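Side-chain contacts in glucanase (Clostridium thermocellum, PDB 5GXX), which probably hydrolyses internal beta-1,4-glucosidic bonds of cellulose as a family 9 endoglucanase of the clostridial cellulosome: residues A[206-211]-A[215-220]; A[220-225]-A[263-268]; A[234-239]-A[269-274]. The protein carries 1 engineered substitution. One frame throughout, in Å; residues are numbered along the deposited sequence.

Overall arrangement
All three contacts lie in the helical family 9 region, on the same side of the chain's centre. From the N terminus, interaction 1 comes first: helix 198-212 turns tightly into helix 215-224, and the two pack back antiparallel, closing a turn of three residues between the segments. Helix 215-224 then continues into interaction 2, which shares Lys220 and closes a loop of 37 residues by reaching helix 263-276. Interaction 3 joins the irregular segment 234-239 to a later turn of that same helix, across 29 residues. Interactions 2 and 3 cross, since their segments alternate along the chain, and they touch where Phe268 packs on Tyr239. Interaction 1 precedes interaction 3 in series, about 22 Å away between centres.

Interaction 1 (A[206-211]-A[215-220]); sequences TWLYLA and RNYLDK
Leu218 lays its CB over the centre of the Tyr209 ring, 3.6 Å from the centroid and only 9° off the ring normal, a CH-pi contact. Its CD2 methyl lies over the CE2-CZ side of the same ring, near the hydroxyl, though its exact position is doubtful. The neighbouring residues of both helices make the reciprocal contact: Leu208 CB sits above the Tyr217 ring, 3.6 Å from its centroid. Leu208 CD1 adds a touch at the rim, 3.6 Å from Tyr217 CE1. Each helix thus supplies one leucine and one tyrosine, and each tyrosine offers a face to the leucine of the other helix. The two aromatic side chains swing to different sides of the interface: CG of Tyr209 is anti to its backbone N (chi1 -173°), whereas CG of Tyr217 lies beside its own. Between them the helices come close, with Tyr217 CB 3.7 Å from Tyr209 N. At the outer margin the Arg215 chain passes the phenol end of Tyr209, its CG 3.9 Å from Tyr209 OH. A salt bridge from the Arg215 guanidinium to Asp219, one turn on in its own helix, is modelled implausibly short, and its geometry is doubtful. No hydrogen bond crosses between the segments, so the contact rests on apolar packing.

The axes of the two segments run nearly antiparallel, at 157° and 7.9 Å apart at closest approach, as in a helical hairpin with a very short turn. Leu208 is buried further against Leu165, Ala168 and Phe172 of helix 162-178, and Tyr217 packs on Lys169 of that helix. On another flank Leu218 meets Leu256 of helix 249-260, and Leu208 also reaches Ala153 of helix 142-158.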
loop_
_atom_site.group_PDB
_atom_site.type_symbol
_atom_site.label_atom_id
_atom_site.label_comp_id
_atom_site.label_asym_id
_atom_site.label_seq_id
_atom_site.Cartn_x
_atom_site.Cartn_y
_atom_site.Cartn_z
ATOM N N THR A 206 -46.837 32.507 18.254
ATOM C CA THR A 206 -46.959 33.908 17.856
ATOM C C THR A 206 -47.258 34.004 16.365
ATOM O O THR A 206 -48.175 34.717 15.963
ATOM C CB THR A 206 -45.680 34.702 18.219
ATOM O OG1 THR A 206 -45.536 34.695 19.642
ATOM C CG2 THR A 206 -45.738 36.140 17.711
ATOM N N TRP A 207 -46.490 33.286 15.549
ATOM C CA TRP A 207 -46.762 33.234 14.116
ATOM C C TRP A 207 -48.131 32.636 13.777
ATOM O O TRP A 207 -48.772 33.088 12.830
ATOM C CB TRP A 207 -45.643 32.509 13.352
ATOM C CG TRP A 207 -44.467 33.426 13.082
ATOM C CD1 TRP A 207 -43.194 33.302 13.569
ATOM C CD2 TRP A 207 -44.477 34.612 12.275
ATOM N NE1 TRP A 207 -42.407 34.336 13.105
ATOM C CE2 TRP A 207 -43.170 35.159 12.318
ATOM C CE3 TRP A 207 -45.460 35.272 11.523
ATOM C CZ2 TRP A 207 -42.819 36.331 11.640
ATOM C CZ3 TRP A 207 -45.108 36.441 10.845
ATOM C CH2 TRP A 207 -43.796 36.953 10.908
ATOM N N LEU A 208 -48.565 31.623 14.529
ATOM C CA LEU A 208 -49.919 31.085 14.366
ATOM C C LEU A 208 -51.017 32.093 14.716
ATOM O O LEU A 208 -52.050 32.138 14.038
ATOM C CB LEU A 208 -50.088 29.762 15.121
ATOM C CG LEU A 208 -49.446 28.547 14.444
ATOM C CD1 LEU A 208 -49.258 27.370 15.388
ATOM C CD2 LEU A 208 -50.169 28.133 13.153
ATOM N N TYR A 209 -50.795 32.917 15.737
ATOM C CA TYR A 209 -51.695 34.020 16.018
ATOM C C TYR A 209 -51.742 34.975 14.835
ATOM O O TYR A 209 -52.816 35.375 14.375
ATOM C CB TYR A 209 -51.265 34.793 17.267
ATOM C CG TYR A 209 -52.278 35.847 17.680
ATOM C CD1 TYR A 209 -53.598 35.482 17.896
ATOM C CD2 TYR A 209 -51.936 37.200 17.832
ATOM C CE1 TYR A 209 -54.560 36.414 18.272
ATOM C CE2 TYR A 209 -52.904 38.147 18.197
ATOM C CZ TYR A 209 -54.209 37.743 18.417
ATOM O OH TYR A 209 -55.200 38.630 18.798
ATOM N N LEU A 210 -50.563 35.339 14.334
ATOM C CA LEU A 210 -50.522 36.271 13.220
ATOM C C LEU A 210 -51.118 35.652 11.952
ATOM O O LEU A 210 -51.598 36.371 11.076
ATOM C CB LEU A 210 -49.094 36.787 12.992
ATOM C CG LEU A 210 -48.441 37.675 14.054
ATOM C CD1 LEU A 210 -47.032 38.035 13.561
ATOM C CD2 LEU A 210 -49.268 38.924 14.323
ATOM N N ALA A 211 -51.091 34.327 11.859
ATOM C CA ALA A 211 -51.686 33.650 10.713
ATOM C C ALA A 211 -53.211 33.530 10.808
ATOM O O ALA A 211 -53.898 33.787 9.819
ATOM C CB ALA A 211 -51.027 32.288 10.452
ATOM N N ARG A 215 -57.256 33.592 19.164
ATOM C CA ARG A 215 -56.715 34.044 20.438
ATOM C C ARG A 215 -56.163 32.928 21.319
ATOM O O ARG A 215 -55.379 33.204 22.228
ATOM C CB ARG A 215 -57.726 34.916 21.170
ATOM C CG ARG A 215 -57.424 36.401 21.015
ATOM C CD ARG A 215 -57.749 37.093 22.314
ATOM N NE ARG A 215 -56.918 36.603 23.414
ATOM C CZ ARG A 215 -55.766 37.167 23.771
ATOM N NH1 ARG A 215 -55.332 38.233 23.116
ATOM N NH2 ARG A 215 -55.045 36.695 24.780
ATOM N N ASN A 216 -56.531 31.678 21.043
ATOM C CA ASN A 216 -55.918 30.554 21.743
ATOM C C ASN A 216 -54.406 30.570 21.580
ATOM O O ASN A 216 -53.683 30.311 22.543
ATOM C CB ASN A 216 -56.480 29.213 21.277
ATOM C CG ASN A 216 -57.960 29.085 21.557
ATOM O OD1 ASN A 216 -58.513 29.832 22.368
ATOM N ND2 ASN A 216 -58.613 28.143 20.881
ATOM N N TYR A 217 -53.960 30.894 20.368
ATOM C CA TYR A 217 -52.535 31.004 20.068
ATOM C C TYR A 217 -51.916 32.197 20.779
ATOM O O TYR A 217 -50.814 32.052 21.283
ATOM C CB TYR A 217 -52.235 31.058 18.567
ATOM C CG TYR A 217 -52.615 29.816 17.791
ATOM C CD1 TYR A 217 -51.988 28.594 18.017
ATOM C CD2 TYR A 217 -53.579 29.887 16.792
ATOM C CE1 TYR A 217 -52.334 27.453 17.289
ATOM C CE2 TYR A 217 -53.930 28.764 16.057
ATOM C CZ TYR A 217 -53.311 27.554 16.308
ATOM O OH TYR A 217 -53.685 26.465 15.558
ATOM N N LEU A 218 -52.584 33.348 20.860
ATOM C CA LEU A 218 -52.039 34.455 21.665
ATOM C C LEU A 218 -51.946 34.091 23.148
ATOM O O LEU A 218 -50.954 34.396 23.819
ATOM C CB LEU A 218 -52.823 35.764 21.496
ATOM C CG LEU A 218 -52.280 37.023 22.196
ATOM C CD1 LEU A 218 -50.782 37.227 22.048
ATOM C CD2 LEU A 218 -53.013 38.263 21.727
ATOM N N ASP A 219 -52.968 33.416 23.666
ATOM C CA ASP A 219 -52.940 32.991 25.061
ATOM C C ASP A 219 -51.825 32.008 25.366
ATOM O O ASP A 219 -51.157 32.134 26.395
ATOM C CB ASP A 219 -54.284 32.390 25.458
ATOM C CG ASP A 219 -55.313 33.458 25.730
ATOM O OD1 ASP A 219 -54.905 34.614 25.969
ATOM O OD2 ASP A 219 -56.518 33.145 25.714
ATOM N N LYS A 220 -51.635 31.047 24.469
ATOM C CA LYS A 220 -50.502 30.126 24.531
ATOM C C LYS A 220 -49.174 30.894 24.550
ATOM O O LYS A 220 -48.324 30.683 25.418
ATOM C CB LYS A 220 -50.547 29.159 23.340
ATOM C CG LYS A 220 -51.579 28.046 23.465
ATOM C CD LYS A 220 -50.948 26.845 24.152
ATOM C CE LYS A 220 -51.887 25.656 24.270
ATOM N NZ LYS A 220 -51.153 24.622 25.044
#

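Interaction 2 (A[220-225]-A[263-268]); sequences KAESYT and EEYHKF. Engineered in segment 220-225: Thr225 (natural residue Ile).
The backbones stay well apart, with the nearest CA atoms, those of Thr225 and Tyr265, 10.1 Å from each other, so side chains must span the gap between the end of helix 215-224 and the first turns of helix 263-276. Tyr265 does most of this. Its hydroxyl donates to Glu222 OE2 at 2.7 Å, using the anti lone pair, away from the other carboxylate oxygen. That oxygen lies at the ring edge, near the ring plane, with the carboxylate turned 38° from it. Glu222 reaches across with its chain extended beyond CG (chi2 -160°). The engineered Thr225 brings CG2 to another part of the Tyr265 edge, 4.3 Å from CE1. A water joins the two sides: it donates to Tyr265 OH at 2.7 Å and to Glu264 OE2, and also bonds Thr225 OG1. Tyr265 OH therefore both donates and accepts. Glu264 CG lies over the centre of the Tyr265 ring, helping to fix its rotation.

A salt bridge from Lys262 to Glu222 OE2 gives that oxygen a second partner and probably favours its charged form. Tyr265 packs against Met253, Ala257 and Thr260 of helix 249-260, while helix 215-224 packs on helix 198-212 through Ala221, which touches Ser205.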
loop_
_atom_site.group_PDB
_atom_site.type_symbol
_atom_site.label_atom_id
_atom_site.label_comp_id
_atom_site.label_asym_id
_atom_site.label_seq_id
_atom_site.Cartn_x
_atom_site.Cartn_y
_atom_site.Cartn_z
ATOM N N LYS A 220 -51.635 31.047 24.469
ATOM C CA LYS A 220 -50.502 30.126 24.531
ATOM C C LYS A 220 -49.174 30.894 24.550
ATOM O O LYS A 220 -48.324 30.683 25.418
ATOM C CB LYS A 220 -50.547 29.159 23.340
ATOM C CG LYS A 220 -51.579 28.046 23.465
ATOM C CD LYS A 220 -50.948 26.845 24.152
ATOM C CE LYS A 220 -51.887 25.656 24.270
ATOM N NZ LYS A 220 -51.153 24.622 25.044
ATOM N N ALA A 221 -49.005 31.783 23.579
ATOM C CA ALA A 221 -47.771 32.567 23.468
ATOM C C ALA A 221 -47.443 33.249 24.794
ATOM O O ALA A 221 -46.341 33.088 25.336
ATOM C CB ALA A 221 -47.897 33.594 22.345
ATOM N N GLU A 222 -48.425 33.974 25.326
ATOM C CA GLU A 222 -48.231 34.724 26.566
ATOM C C GLU A 222 -47.953 33.826 27.769
ATOM O O GLU A 222 -47.206 34.215 28.666
ATOM C CB GLU A 222 -49.371 35.722 26.792
ATOM C CG GLU A 222 -49.470 36.726 25.651
ATOM C CD GLU A 222 -50.219 37.994 25.992
ATOM O OE1 GLU A 222 -51.474 37.975 25.943
ATOM O OE2 GLU A 222 -49.552 39.016 26.282
ATOM N N SER A 223 -48.466 32.598 27.731
ATOM C CA SER A 223 -48.219 31.599 28.767
ATOM C C SER A 223 -46.783 31.069 28.795
ATOM O O SER A 223 -46.330 30.519 29.801
ATOM C CB SER A 223 -49.205 30.434 28.615
ATOM O OG SER A 223 -48.728 29.423 27.742
ATOM N N TYR A 224 -46.059 31.213 27.688
ATOM C CA TYR A 224 -44.698 30.688 27.615
ATOM C C TYR A 224 -43.655 31.651 28.166
ATOM O O TYR A 224 -42.558 31.212 28.518
ATOM C CB TYR A 224 -44.308 30.322 26.180
ATOM C CG TYR A 224 -45.177 29.273 25.523
ATOM C CD1 TYR A 224 -45.368 28.022 26.103
ATOM C CD2 TYR A 224 -45.778 29.527 24.295
ATOM C CE1 TYR A 224 -46.167 27.062 25.488
ATOM C CE2 TYR A 224 -46.571 28.570 23.672
ATOM C CZ TYR A 224 -46.766 27.344 24.276
ATOM O OH TYR A 224 -47.551 26.398 23.636
ATOM N N THR A 225 -43.983 32.938 28.247
ATOM C CA THR A 225 -42.963 33.924 28.616
ATOM C C THR A 225 -42.304 33.698 29.979
ATOM O O THR A 225 -41.093 33.846 30.092
ATOM C CB THR A 225 -43.407 35.397 28.431
ATOM O OG1 THR A 225 -44.570 35.673 29.220
ATOM C CG2 THR A 225 -43.719 35.679 26.971
ATOM N N GLU A 263 -46.686 46.864 27.391
ATOM C CA GLU A 263 -45.446 47.525 27.779
ATOM C C GLU A 263 -44.339 46.533 28.135
ATOM O O GLU A 263 -43.162 46.810 27.892
ATOM C CB GLU A 263 -45.722 48.518 28.918
ATOM C CG GLU A 263 -44.494 49.110 29.592
ATOM C CD GLU A 263 -43.705 50.062 28.708
ATOM O OE1 GLU A 263 -44.153 50.386 27.579
ATOM O OE2 GLU A 263 -42.615 50.476 29.168
ATOM N N GLU A 264 -44.706 45.376 28.686
ATOM C CA GLU A 264 -43.711 44.343 28.989
ATOM C C GLU A 264 -42.878 43.941 27.765
ATOM O O GLU A 264 -41.681 43.674 27.889
ATOM C CB GLU A 264 -44.352 43.121 29.654
ATOM C CG GLU A 264 -45.160 42.250 28.710
ATOM C CD GLU A 264 -45.896 41.142 29.434
ATOM O OE1 GLU A 264 -46.888 41.449 30.126
ATOM O OE2 GLU A 264 -45.502 39.967 29.293
ATOM N N TYR A 265 -43.508 43.914 26.593
ATOM C CA TYR A 265 -42.835 43.497 25.364
ATOM C C TYR A 265 -41.973 44.637 24.828
ATOM O O TYR A 265 -40.912 44.402 24.244
ATOM C CB TYR A 265 -43.827 43.010 24.307
ATOM C CG TYR A 265 -44.667 41.858 24.810
ATOM C CD1 TYR A 265 -44.060 40.678 25.226
ATOM C CD2 TYR A 265 -46.054 41.952 24.892
ATOM C CE1 TYR A 265 -44.795 39.616 25.705
ATOM C CE2 TYR A 265 -46.810 40.885 25.385
ATOM C CZ TYR A 265 -46.167 39.729 25.787
ATOM O OH TYR A 265 -46.870 38.653 26.279
ATOM N N HIS A 266 -42.446 45.866 25.018
ATOM C CA HIS A 266 -41.694 47.046 24.610
ATOM C C HIS A 266 -40.464 47.257 25.479
ATOM O O HIS A 266 -39.370 47.540 24.970
ATOM C CB HIS A 266 -42.583 48.297 24.583
ATOM C CG HIS A 266 -43.465 48.363 23.381
ATOM N ND1 HIS A 266 -42.989 48.660 22.122
ATOM C CD2 HIS A 266 -44.797 48.151 23.239
ATOM C CE1 HIS A 266 -43.985 48.634 21.254
ATOM N NE2 HIS A 266 -45.091 48.318 21.907
ATOM N N LYS A 267 -40.631 47.069 26.784
ATOM C CA LYS A 267 -39.518 47.127 27.717
ATOM C C LYS A 267 -38.438 46.122 27.337
ATOM O O LYS A 267 -37.248 46.485 27.325
ATOM C CB LYS A 267 -39.974 46.888 29.158
ATOM C CG LYS A 267 -38.855 46.824 30.182
ATOM C CD LYS A 267 -39.398 46.731 31.604
ATOM C CE LYS A 267 -38.256 46.743 32.610
ATOM N NZ LYS A 267 -38.759 47.009 33.985
ATOM N N PHE A 268 -38.855 44.885 27.068
ATOM C CA PHE A 268 -37.910 43.854 26.639
ATOM C C PHE A 268 -37.185 44.222 25.347
ATOM O O PHE A 268 -35.953 44.132 25.310
ATOM C CB PHE A 268 -38.557 42.471 26.484
ATOM C CG PHE A 268 -37.587 41.454 25.945
ATOM C CD1 PHE A 268 -36.767 40.761 26.818
ATOM C CD2 PHE A 268 -37.415 41.295 24.574
ATOM C CE1 PHE A 268 -35.827 39.853 26.331
ATOM C CE2 PHE A 268 -36.484 40.391 24.078
ATOM C CZ PHE A 268 -35.681 39.680 24.962
HETATM O O HOH W 1 -46.256 37.691 28.726
#

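Interaction 3 (A[234-239]-A[269-274]); sequences TTDIEY and AQMHLD
Met271 lies over one face of the Tyr239 ring with two successive atoms. CG is 3.6 Å from the ring centroid and 9° off the normal, a CH-pi contact; SD follows at 3.7 Å, displaced towards CE1 and CD1, a Met-aromatic contact. An all-anti chain up to the sulfur (chi1 180°) carries SD straight out from the helix and across the ring. Asp236 OD2 approaches the same sulfur, 3.9 Å from Met271 SD. Beside this packing, His272 ND1 donates to Tyr239 O at 2.9 Å. The bond is nearly straight, 167° at the hydrogen, and the acceptor lies in the imidazole plane. Met271 and His272, consecutive in the helix, thus hold the ring and the carbonyl of Tyr239 respectively.

Further out, Gln231 OE1 accepts a hydrogen bond from the backbone N of Tyr239, and His249 bonds the carbonyl of Glu238. The His272 ring meets those of Tyr250 and Trp276, and its NE2 makes a weak hydrogen bond to Glu308. At the start of the segment, Thr234 OG1 accepts from Asp236 N, forming an ST turn. Together these contacts pack an irregular connection onto helix 263-276, within the alpha-helical barrel that characterises family 9 glycoside hydrolases.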
loop_
_atom_site.group_PDB
_atom_site.type_symbol
_atom_site.label_atom_id
_atom_site.label_comp_id
_atom_site.label_asym_id
_atom_site.label_seq_id
_atom_site.Cartn_x
_atom_site.Cartn_y
_atom_site.Cartn_z
ATOM N N THR A 234 -30.871 37.234 37.362
ATOM C CA THR A 234 -31.913 38.250 37.513
ATOM C C THR A 234 -33.273 37.674 37.131
ATOM O O THR A 234 -33.371 36.517 36.714
ATOM C CB THR A 234 -31.658 39.472 36.606
ATOM O OG1 THR A 234 -32.015 39.141 35.256
ATOM C CG2 THR A 234 -30.198 39.904 36.665
ATOM N N THR A 235 -34.309 38.501 37.237
ATOM C CA THR A 235 -35.667 38.092 36.882
ATOM C C THR A 235 -36.066 38.533 35.473
ATOM O O THR A 235 -37.141 38.181 34.987
ATOM C CB THR A 235 -36.698 38.636 37.895
ATOM O OG1 THR A 235 -36.767 40.065 37.789
ATOM C CG2 THR A 235 -36.307 38.249 39.312
ATOM N N ASP A 236 -35.214 39.320 34.825
ATOM C CA ASP A 236 -35.441 39.705 33.438
ATOM C C ASP A 236 -35.310 38.494 32.516
ATOM O O ASP A 236 -34.468 37.621 32.742
ATOM C CB ASP A 236 -34.407 40.741 32.995
ATOM C CG ASP A 236 -34.535 42.076 33.713
ATOM O OD1 ASP A 236 -35.653 42.478 34.102
ATOM O OD2 ASP A 236 -33.496 42.754 33.841
ATOM N N ILE A 237 -36.126 38.474 31.465
ATOM C CA ILE A 237 -36.004 37.486 30.395
ATOM C C ILE A 237 -34.650 37.724 29.732
ATOM O O ILE A 237 -34.228 38.874 29.578
ATOM C CB ILE A 237 -37.181 37.600 29.399
ATOM C CG1 ILE A 237 -38.484 37.166 30.096
ATOM C CG2 ILE A 237 -36.940 36.748 28.151
ATOM C CD1 ILE A 237 -39.742 37.688 29.452
ATOM N N GLU A 238 -33.958 36.647 29.370
ATOM C CA GLU A 238 -32.634 36.755 28.762
ATOM C C GLU A 238 -32.643 37.713 27.565
ATOM O O GLU A 238 -33.504 37.611 26.689
ATOM C CB GLU A 238 -32.098 35.372 28.374
ATOM C CG GLU A 238 -30.759 35.448 27.624
ATOM C CD GLU A 238 -30.136 34.090 27.355
ATOM O OE1 GLU A 238 -30.871 33.072 27.398
ATOM O OE2 GLU A 238 -28.913 34.051 27.069
ATOM N N TYR A 239 -31.700 38.658 27.545
ATOM C CA TYR A 239 -31.614 39.604 26.430
ATOM C C TYR A 239 -30.232 39.783 25.798
ATOM O O TYR A 239 -30.143 40.378 24.723
ATOM C CB TYR A 239 -32.150 40.981 26.836
ATOM C CG TYR A 239 -31.355 41.684 27.907
ATOM C CD1 TYR A 239 -31.532 41.358 29.256
ATOM C CD2 TYR A 239 -30.424 42.666 27.585
ATOM C CE1 TYR A 239 -30.778 41.986 30.239
ATOM C CE2 TYR A 239 -29.671 43.303 28.556
ATOM C CZ TYR A 239 -29.873 42.967 29.889
ATOM O OH TYR A 239 -29.135 43.593 30.865
ATOM N N ALA A 269 -37.921 44.622 24.310
ATOM C CA ALA A 269 -37.339 44.930 23.003
ATOM C C ALA A 269 -36.312 46.046 23.155
ATOM O O ALA A 269 -35.253 45.970 22.542
ATOM C CB ALA A 269 -38.424 45.332 22.003
ATOM N N GLN A 270 -36.617 47.073 23.951
ATOM C CA GLN A 270 -35.713 48.211 24.114
ATOM C C GLN A 270 -34.468 47.845 24.927
ATOM O O GLN A 270 -33.365 48.298 24.613
ATOM C CB GLN A 270 -36.447 49.435 24.683
ATOM C CG GLN A 270 -37.453 50.010 23.706
ATOM C CD GLN A 270 -38.419 50.999 24.320
ATOM O OE1 GLN A 270 -38.122 51.646 25.331
ATOM N NE2 GLN A 270 -39.590 51.129 23.706
ATOM N N MET A 271 -34.630 46.990 25.933
ATOM C CA MET A 271 -33.491 46.512 26.721
ATOM C C MET A 271 -32.539 45.680 25.840
ATOM O O MET A 271 -31.309 45.908 25.794
ATOM C CB MET A 271 -33.993 45.679 27.909
ATOM C CG MET A 271 -32.889 45.128 28.801
ATOM S SD MET A 271 -33.566 44.183 30.188
ATOM C CE MET A 271 -35.026 45.132 30.615
ATOM N N HIS A 272 -33.123 44.749 25.093
ATOM C CA HIS A 272 -32.380 43.867 24.198
ATOM C C HIS A 272 -31.655 44.666 23.110
ATOM O O HIS A 272 -30.430 44.525 22.904
ATOM C CB HIS A 272 -33.348 42.848 23.574
ATOM C CG HIS A 272 -32.805 42.114 22.383
ATOM N ND1 HIS A 272 -31.795 41.177 22.468
ATOM C CD2 HIS A 272 -33.125 42.194 21.066
ATOM C CE1 HIS A 272 -31.495 40.743 21.254
ATOM N NE2 HIS A 272 -32.302 41.325 20.387
ATOM N N LEU A 273 -32.397 45.536 22.429
ATOM C CA LEU A 273 -31.766 46.308 21.359
ATOM C C LEU A 273 -30.749 47.311 21.899
ATOM O O LEU A 273 -29.684 47.500 21.301
ATOM C CB LEU A 273 -32.782 46.978 20.428
ATOM C CG LEU A 273 -33.586 46.005 19.568
ATOM C CD1 LEU A 273 -34.768 46.712 18.909
ATOM C CD2 LEU A 273 -32.741 45.227 18.563
ATOM N N ASP A 274 -31.050 47.925 23.046
ATOM C CA ASP A 274 -30.092 48.868 23.624
ATOM C C ASP A 274 -28.765 48.157 23.897
ATOM O O ASP A 274 -27.702 48.723 23.677
ATOM C CB ASP A 274 -30.633 49.476 24.922
ATOM C CG ASP A 274 -31.650 50.588 24.678
ATOM O OD1 ASP A 274 -31.975 50.900 23.508
ATOM O OD2 ASP A 274 -32.074 51.171 25.693
#